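Local structure of ORF98 PTP-2 (Cydia pomonella granulosis virus, 6I28) at residues Gly21-Tyr24 and Gly25-Ala29; His32-Gln36 and Asn37-Cys41; Leu57-Asp61 and Gly62-His66. The protein probably removes phosphate from phosphotyrosine and phosphoserine or phosphothreonine in protein substrates, as a viral member of the dual-specificity phosphatase family. All coordinates share one frame; numbering follows the deposited sequence.

How the contacts relate
The three contacts follow one another along a dual-specificity phosphatase catalytic domain, each a turn between regular elements. Contact 1 leads from strand 18-21 into helix 27-36, contact 2 passes from that helix to strand 41-46, and contact 3 connects helix 51-57 to strand 64-68. Centres of contacts 1 and 2 are about 13 Å apart; those of contacts 1 and 3 about 16 Å, with nearest atoms about 5 Å apart. Contacts 2 and 3, centres about 12 Å apart, touch: Gly40 O lies 3.5 Å from Asp63 CB. Backbone bonds tie contact 1 to Cys104 and His105, by sequence probably in the catalytic P-loop; a calcium ion lies about 8 Å from the Tyr24 side chain, too far for coordination.

Contact 1 (Gly21-Tyr24 and Gly25-Ala29); sequences GGFY and GDVIA
The Phe23 ring has the backbone of Gly25 over one face and Val27 at its edge. Gly25 N sits 3.5 Å above the ring plane, over the ring centre, and Gly25 CA approaches the rim of the ring, 3.6 Å from Phe23 CZ. Near the ring plane, Val27 CG1 comes within 3.6 Å of Phe23 CE1, an apolar contact between side chains that meet at a slant. Phe23 reaches this place because its CG is anti to the backbone N (chi1 179°), which carries the ring against the Gly25 backbone. The chain is folding back here from strand 18-21 to helix 27-36, and Gly25 takes a positive phi of 93° in the bend, a backbone shape that strongly favours glycine. A water spans the inside of the bend, accepting from Tyr24 N at 2.9 Å and from Asp26 N at 3.1 Å. Asp26 is the N-cap of the helix: its OD1 accepts a nearly straight bond from Ala29 N (2.9 Å, 168°) and a weak one from Ile28 N. The Ala29 N-H arrives from above the carboxylate plane. Tyr24 turns its ring from the bend, and Tyr24 OH is hydrogen-bonded to Asp10 OD2. Helix 51-57 packs on both apolar side chains, Phe23 touching Ile53 and Val27 touching Ala56.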
loop_
_atom_site.group_PDB
_atom_site.type_symbol
_atom_site.label_atom_id
_atom_site.label_comp_id
_atom_site.label_asym_id
_atom_site.label_seq_id
_atom_site.Cartn_x
_atom_site.Cartn_y
_atom_site.Cartn_z
ATOM N N GLY A 21 -4.417 -0.178 6.555
ATOM C CA GLY A 21 -5.432 0.366 7.421
ATOM C C GLY A 21 -5.808 1.780 7.070
ATOM O O GLY A 21 -5.407 2.315 6.029
ATOM N N GLY A 22 -6.574 2.383 7.973
ATOM C CA GLY A 22 -7.081 3.720 7.740
ATOM C C GLY A 22 -6.471 4.753 8.664
ATOM O O GLY A 22 -5.350 4.587 9.131
ATOM N N PHE A 23 -7.212 5.809 8.933
ATOM C CA PHE A 23 -6.832 6.832 9.897
ATOM C C PHE A 23 -8.096 7.596 10.248
ATOM O O PHE A 23 -8.810 8.091 9.354
ATOM C CB PHE A 23 -5.720 7.778 9.377
ATOM C CG PHE A 23 -5.361 8.844 10.397
ATOM C CD1 PHE A 23 -4.719 8.486 11.578
ATOM C CD2 PHE A 23 -5.690 10.178 10.197
ATOM C CE1 PHE A 23 -4.428 9.426 12.556
ATOM C CE2 PHE A 23 -5.400 11.122 11.168
ATOM C CZ PHE A 23 -4.778 10.729 12.364
ATOM N N TYR A 24 -8.367 7.733 11.550
ATOM C CA TYR A 24 -9.641 8.280 12.010
ATOM C C TYR A 24 -9.439 9.359 13.055
ATOM O O TYR A 24 -10.391 9.707 13.758
ATOM C CB TYR A 24 -10.545 7.170 12.555
ATOM C CG TYR A 24 -10.610 5.998 11.626
ATOM C CD1 TYR A 24 -11.585 5.924 10.642
ATOM C CD2 TYR A 24 -9.655 4.995 11.690
ATOM C CE1 TYR A 24 -11.620 4.857 9.754
ATOM C CE2 TYR A 24 -9.672 3.939 10.802
ATOM C CZ TYR A 24 -10.668 3.871 9.850
ATOM O OH TYR A 24 -10.696 2.808 8.972
ATOM N N GLY A 25 -8.231 9.918 13.128
ATOM C CA GLY A 25 -7.967 11.074 13.955
ATOM C C GLY A 25 -7.475 10.750 15.340
ATOM O O GLY A 25 -7.302 11.675 16.159
ATOM N N ASP A 26 -7.269 9.467 15.641
ATOM C CA ASP A 26 -6.701 9.041 16.914
ATOM C C ASP A 26 -5.291 8.538 16.628
ATOM O O ASP A 26 -5.056 7.358 16.326
ATOM C CB ASP A 26 -7.562 7.995 17.589
ATOM C CG ASP A 26 -7.019 7.581 18.942
ATOM O OD1 ASP A 26 -5.886 7.971 19.320
ATOM O OD2 ASP A 26 -7.725 6.840 19.637
ATOM N N VAL A 27 -4.328 9.441 16.740
ATOM C CA VAL A 27 -2.966 9.004 16.491
ATOM C C VAL A 27 -2.475 8.110 17.616
ATOM O O VAL A 27 -1.530 7.346 17.413
ATOM C CB VAL A 27 -2.028 10.208 16.307
ATOM C CG1 VAL A 27 -2.420 10.998 15.076
ATOM C CG2 VAL A 27 -2.074 11.102 17.512
ATOM N N ILE A 28 -3.069 8.206 18.809
ATOM C CA ILE A 28 -2.605 7.405 19.948
ATOM C C ILE A 28 -2.929 5.937 19.728
ATOM O O ILE A 28 -2.085 5.053 19.942
ATOM C CB ILE A 28 -3.224 7.912 21.267
ATOM C CG1 ILE A 28 -2.798 9.358 21.521
ATOM C CG2 ILE A 28 -2.796 7.032 22.413
ATOM C CD1 ILE A 28 -1.328 9.542 21.808
ATOM N N ALA A 29 -4.158 5.649 19.308
ATOM C CA ALA A 29 -4.495 4.293 18.887
ATOM C C ALA A 29 -3.551 3.797 17.789
ATOM O O ALA A 29 -3.060 2.671 17.839
ATOM C CB ALA A 29 -5.949 4.257 18.428
HETATM O O HOH W 1 -7.127 6.818 14.056
#

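Contact 2 (His32-Gln36 and Asn37-Cys41); sequences HFVRQ and NNVGC
Asn37 folds back over Phe33, the residue four positions earlier in helix 27-36. Its CB lies 3.3 Å from Phe33 O, CG is somewhat farther from the same oxygen, and at the tip ND2 donates to it at 2.9 Å, with an N-H...O angle of 149°. That nitrogen also stands 3.3 Å above the Phe33 ring plane, over the ring centre, with amide and ring planes 43° apart. Placing CG beside the backbone N (chi1 -73°) turns the amide back along the helix. Phe33 O thus receives two hydrogen bonds from one residue: Asn37 N adds a second at 3.1 Å, and the two donors approach from opposite faces of the carbonyl plane. Two bonds therefore grip a carbonyl of the last turn, while the ND2 bond and the ring face it lies against probably limit the amide's rotation. One residue farther along the helix, Val34 CG1 meets Val39 CB at 3.9 Å, the two side chains crossing at about a right angle, and both valines also touch Leu101 of strand 100-103. Phe33 also meets Tyr9 edge-to-face and Phe19 with the ring planes nearly perpendicular. Asn38, with positive phi, is the C-prime residue; Val39 N bonds Val34 O at 2.9 Å in the carbonyl plane, and Asn38 N reaches Arg35 O weakly. These last two bonds define a Schellman motif, which ends the helix and leads to strand 41-46.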
loop_
_atom_site.group_PDB
_atom_site.type_symbol
_atom_site.label_atom_id
_atom_site.label_comp_id
_atom_site.label_asym_id
_atom_site.label_seq_id
_atom_site.Cartn_x
_atom_site.Cartn_y
_atom_site.Cartn_z
ATOM N N HIS A 32 -0.181 3.053 19.222
ATOM C CA HIS A 32 -0.257 1.805 19.977
ATOM C C HIS A 32 -0.210 0.588 19.059
ATOM O O HIS A 32 0.493 -0.381 19.342
ATOM C CB HIS A 32 -1.531 1.798 20.799
ATOM C CG HIS A 32 -1.668 0.628 21.720
ATOM N ND1 HIS A 32 -2.477 -0.455 21.433
ATOM C CD2 HIS A 32 -1.138 0.384 22.942
ATOM C CE1 HIS A 32 -2.440 -1.313 22.440
ATOM N NE2 HIS A 32 -1.634 -0.828 23.367
ATOM N N PHE A 33 -0.920 0.639 17.929
ATOM C CA PHE A 33 -0.903 -0.470 16.975
ATOM C C PHE A 33 0.480 -0.657 16.356
ATOM O O PHE A 33 0.987 -1.788 16.256
ATOM C CB PHE A 33 -1.944 -0.229 15.902
ATOM C CG PHE A 33 -2.018 -1.321 14.882
ATOM C CD1 PHE A 33 -1.099 -1.401 13.827
ATOM C CD2 PHE A 33 -3.012 -2.291 14.984
ATOM C CE1 PHE A 33 -1.178 -2.411 12.895
ATOM C CE2 PHE A 33 -3.093 -3.287 14.066
ATOM C CZ PHE A 33 -2.166 -3.359 13.000
ATOM N N VAL A 34 1.095 0.440 15.926
ATOM C CA VAL A 34 2.412 0.375 15.303
ATOM C C VAL A 34 3.425 -0.251 16.257
ATOM O O VAL A 34 4.198 -1.144 15.869
ATOM C CB VAL A 34 2.843 1.793 14.877
ATOM C CG1 VAL A 34 4.315 1.849 14.651
ATOM C CG2 VAL A 34 2.058 2.251 13.664
ATOM N N ARG A 35 3.488 0.261 17.499
ATOM C CA ARG A 35 4.494 -0.218 18.453
ATOM C C ARG A 35 4.202 -1.636 18.918
ATOM O O ARG A 35 5.120 -2.455 19.021
ATOM C CB ARG A 35 4.603 0.751 19.636
ATOM C CG ARG A 35 5.188 2.099 19.209
ATOM C CD ARG A 35 4.973 3.175 20.254
ATOM N NE ARG A 35 5.882 3.008 21.380
ATOM C CZ ARG A 35 7.085 3.563 21.467
ATOM N NH1 ARG A 35 7.534 4.339 20.487
ATOM N NH2 ARG A 35 7.826 3.348 22.540
ATOM N N GLN A 36 2.935 -1.959 19.186
ATOM C CA GLN A 36 2.588 -3.316 19.636
ATOM C C GLN A 36 2.960 -4.367 18.591
ATOM O O GLN A 36 3.405 -5.466 18.941
ATOM C CB GLN A 36 1.090 -3.395 19.931
ATOM C CG GLN A 36 0.669 -4.583 20.764
ATOM C CD GLN A 36 -0.620 -4.332 21.567
ATOM O OE1 GLN A 36 -0.584 -4.047 22.774
ATOM N NE2 GLN A 36 -1.748 -4.443 20.898
ATOM N N ASN A 37 2.759 -4.058 17.313
ATOM C CA ASN A 37 2.923 -4.999 16.202
ATOM C C ASN A 37 4.287 -4.931 15.529
ATOM O O ASN A 37 4.485 -5.588 14.492
ATOM C CB ASN A 37 1.809 -4.762 15.172
ATOM C CG ASN A 37 0.468 -5.251 15.663
ATOM O OD1 ASN A 37 0.271 -6.461 15.784
ATOM N ND2 ASN A 37 -0.433 -4.338 16.008
ATOM N N ASN A 38 5.236 -4.171 16.098
ATOM C CA ASN A 38 6.602 -4.023 15.563
ATOM C C ASN A 38 6.605 -3.519 14.117
ATOM O O ASN A 38 7.406 -3.963 13.302
ATOM C CB ASN A 38 7.398 -5.329 15.679
ATOM C CG ASN A 38 8.856 -5.146 15.383
ATOM O OD1 ASN A 38 9.474 -4.172 15.837
ATOM N ND2 ASN A 38 9.434 -6.076 14.630
ATOM N N VAL A 39 5.681 -2.621 13.793
ATOM C CA VAL A 39 5.679 -2.008 12.463
ATOM C C VAL A 39 6.918 -1.134 12.365
ATOM O O VAL A 39 7.097 -0.231 13.165
ATOM C CB VAL A 39 4.398 -1.182 12.226
ATOM C CG1 VAL A 39 4.512 -0.378 10.919
ATOM C CG2 VAL A 39 3.184 -2.101 12.214
ATOM N N GLY A 40 7.745 -1.363 11.353
ATOM C CA GLY A 40 8.994 -0.641 11.228
ATOM C C GLY A 40 8.926 0.607 10.381
ATOM O O GLY A 40 9.803 1.482 10.483
ATOM N N CYS A 41 7.894 0.734 9.560
ATOM C CA CYS A 41 7.799 1.796 8.566
ATOM C C CYS A 41 6.319 2.021 8.266
ATOM O O CYS A 41 5.496 1.124 8.387
ATOM C CB CYS A 41 8.710 1.359 7.394
ATOM S SG CYS A 41 8.335 1.799 5.809
#

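Contact 3 (Leu57-Asp61 and Gly62-His66); sequences LYLPD and GDHLH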
loop_
_atom_site.group_PDB
_atom_site.type_symbol
_atom_site.label_atom_id
_atom_site.label_comp_id
_atom_site.label_asym_id
_atom_site.label_seq_id
_atom_site.Cartn_x
_atom_site.Cartn_y
_atom_site.Cartn_z
ATOM N N LEU A 57 3.853 9.370 15.732
ATOM C CA LEU A 57 4.545 8.089 15.584
ATOM C C LEU A 57 6.037 8.206 15.882
ATOM O O LEU A 57 6.640 7.295 16.463
ATOM C CB LEU A 57 4.356 7.558 14.181
ATOM C CG LEU A 57 2.913 7.251 13.768
ATOM C CD1 LEU A 57 2.934 6.562 12.446
ATOM C CD2 LEU A 57 2.256 6.367 14.796
ATOM N N TYR A 58 6.646 9.313 15.474
ATOM C CA TYR A 58 8.026 9.645 15.799
ATOM C C TYR A 58 9.002 8.571 15.328
ATOM O O TYR A 58 9.914 8.171 16.045
ATOM C CB TYR A 58 8.225 9.912 17.290
ATOM C CG TYR A 58 9.256 10.970 17.507
ATOM C CD1 TYR A 58 8.941 12.308 17.355
ATOM C CD2 TYR A 58 10.568 10.644 17.850
ATOM C CE1 TYR A 58 9.884 13.281 17.547
ATOM C CE2 TYR A 58 11.514 11.620 18.048
ATOM C CZ TYR A 58 11.173 12.932 17.895
ATOM O OH TYR A 58 12.121 13.913 18.117
ATOM N N LEU A 59 8.841 8.133 14.095
ATOM C CA LEU A 59 9.705 7.070 13.623
ATOM C C LEU A 59 11.016 7.666 13.186
ATOM O O LEU A 59 11.094 8.877 12.954
ATOM C CB LEU A 59 9.046 6.303 12.484
ATOM C CG LEU A 59 7.751 5.587 12.836
ATOM C CD1 LEU A 59 6.962 5.301 11.653
ATOM C CD2 LEU A 59 8.042 4.281 13.566
ATOM N N PRO A 60 12.064 6.852 13.053
ATOM C CA PRO A 60 13.370 7.426 12.658
ATOM C C PRO A 60 13.253 8.003 11.256
ATOM O O PRO A 60 12.383 7.622 10.440
ATOM C CB PRO A 60 14.323 6.238 12.686
ATOM C CG PRO A 60 13.660 5.263 13.749
ATOM C CD PRO A 60 12.157 5.441 13.489
ATOM N N ASP A 61 14.137 8.944 10.979
ATOM C CA ASP A 61 14.216 9.561 9.666
ATOM C C ASP A 61 14.249 8.486 8.595
ATOM O O ASP A 61 15.078 7.570 8.644
ATOM C CB ASP A 61 15.472 10.428 9.556
ATOM C CG ASP A 61 15.383 11.700 10.375
ATOM O OD1 ASP A 61 14.262 12.238 10.562
ATOM O OD2 ASP A 61 16.437 12.163 10.820
ATOM N N GLY A 62 13.339 8.586 7.642
ATOM C CA GLY A 62 13.320 7.707 6.543
ATOM C C GLY A 62 12.344 6.579 6.685
ATOM O O GLY A 62 12.054 5.917 5.706
ATOM N N ASP A 63 11.844 6.340 7.897
ATOM C CA ASP A 63 10.898 5.254 8.127
ATOM C C ASP A 63 9.459 5.706 8.090
ATOM O O ASP A 63 8.552 4.853 8.230
ATOM C CB ASP A 63 11.170 4.529 9.448
ATOM C CG ASP A 63 12.467 3.734 9.432
ATOM O OD1 ASP A 63 12.980 3.409 8.339
ATOM O OD2 ASP A 63 13.008 3.482 10.518
ATOM N N HIS A 64 9.200 6.947 7.718
ATOM C CA HIS A 64 7.828 7.420 7.530
ATOM C C HIS A 64 7.783 8.255 6.261
ATOM O O HIS A 64 8.401 9.321 6.193
ATOM C CB HIS A 64 7.348 8.218 8.729
ATOM C CG HIS A 64 5.876 8.462 8.728
ATOM N ND1 HIS A 64 5.183 8.851 9.856
ATOM C CD2 HIS A 64 4.962 8.362 7.734
ATOM C CE1 HIS A 64 3.903 8.970 9.547
ATOM N NE2 HIS A 64 3.745 8.680 8.266
ATOM N N LEU A 65 7.107 7.736 5.256
ATOM C CA LEU A 65 6.924 8.330 3.951
ATOM C C LEU A 65 5.483 8.787 3.777
ATOM O O LEU A 65 4.551 8.046 4.074
ATOM C CB LEU A 65 7.236 7.304 2.866
ATOM C CG LEU A 65 7.153 7.718 1.393
ATOM C CD1 LEU A 65 8.098 8.893 1.254
ATOM C CD2 LEU A 65 7.534 6.632 0.421
ATOM N N HIS A 66 5.312 9.955 3.202
ATOM C CA HIS A 66 4.016 10.539 2.887
ATOM C C HIS A 66 3.970 10.876 1.407
ATOM O O HIS A 66 4.885 11.517 0.893
ATOM C CB HIS A 66 3.788 11.827 3.712
ATOM C CG HIS A 66 2.591 12.617 3.291
ATOM N ND1 HIS A 66 2.647 13.964 2.988
ATOM C CD2 HIS A 66 1.301 12.246 3.101
ATOM C CE1 HIS A 66 1.446 14.395 2.643
ATOM N NE2 HIS A 66 0.615 13.367 2.692
HETATM O O HOH W 2 7.007 9.254 12.107
HETATM O O HOH W 3 15.804 4.960 7.665
#
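Asp63 OD1 is gripped by three groups: a water that it shares with Asp61 O across the turn, and the amino groups of Lys92 and Lys98, each in a salt bridge. The water donates to both oxygens, at 2.9 Å to Asp61 O and 3.3 Å to Asp63 OD1, tying the carboxylate to the turn. The backbone is closed by Asp63 N, which donates to Pro60 O at 2.9 Å with an N-H...O angle of 163°; the donor is tilted 30° from the carbonyl plane. This bond makes a type II beta turn from Pro60 to Asp63, in which Gly62 takes the positive phi of the third position. On the proline side, the carboxylate lies against the ring: Asp63 OD2 is 3.7 Å from Pro60 CD and about as far from its CB and CG. Toward helix 51-57, Leu59 CD1 comes within 4.1 Å of His64 CB, while Leu57 CD1 approaches the imidazole at His64 CE1 (3.9 Å). Both leucines cross the histidine at about a right angle. His64 has CG anti to the backbone N (chi1 -167°), which turns its ring back toward the end of that helix. A second water lies in the ring plane, 2.9 Å from His64 ND1, and accepts from Leu59 N. His64 NE2 is hydrogen-bonded to Ser44 OG, so both ring nitrogens have polar partners and the ring rotation is probably fixed. With two lysines against it, the buried Asp63 carboxylate is probably kept ionised.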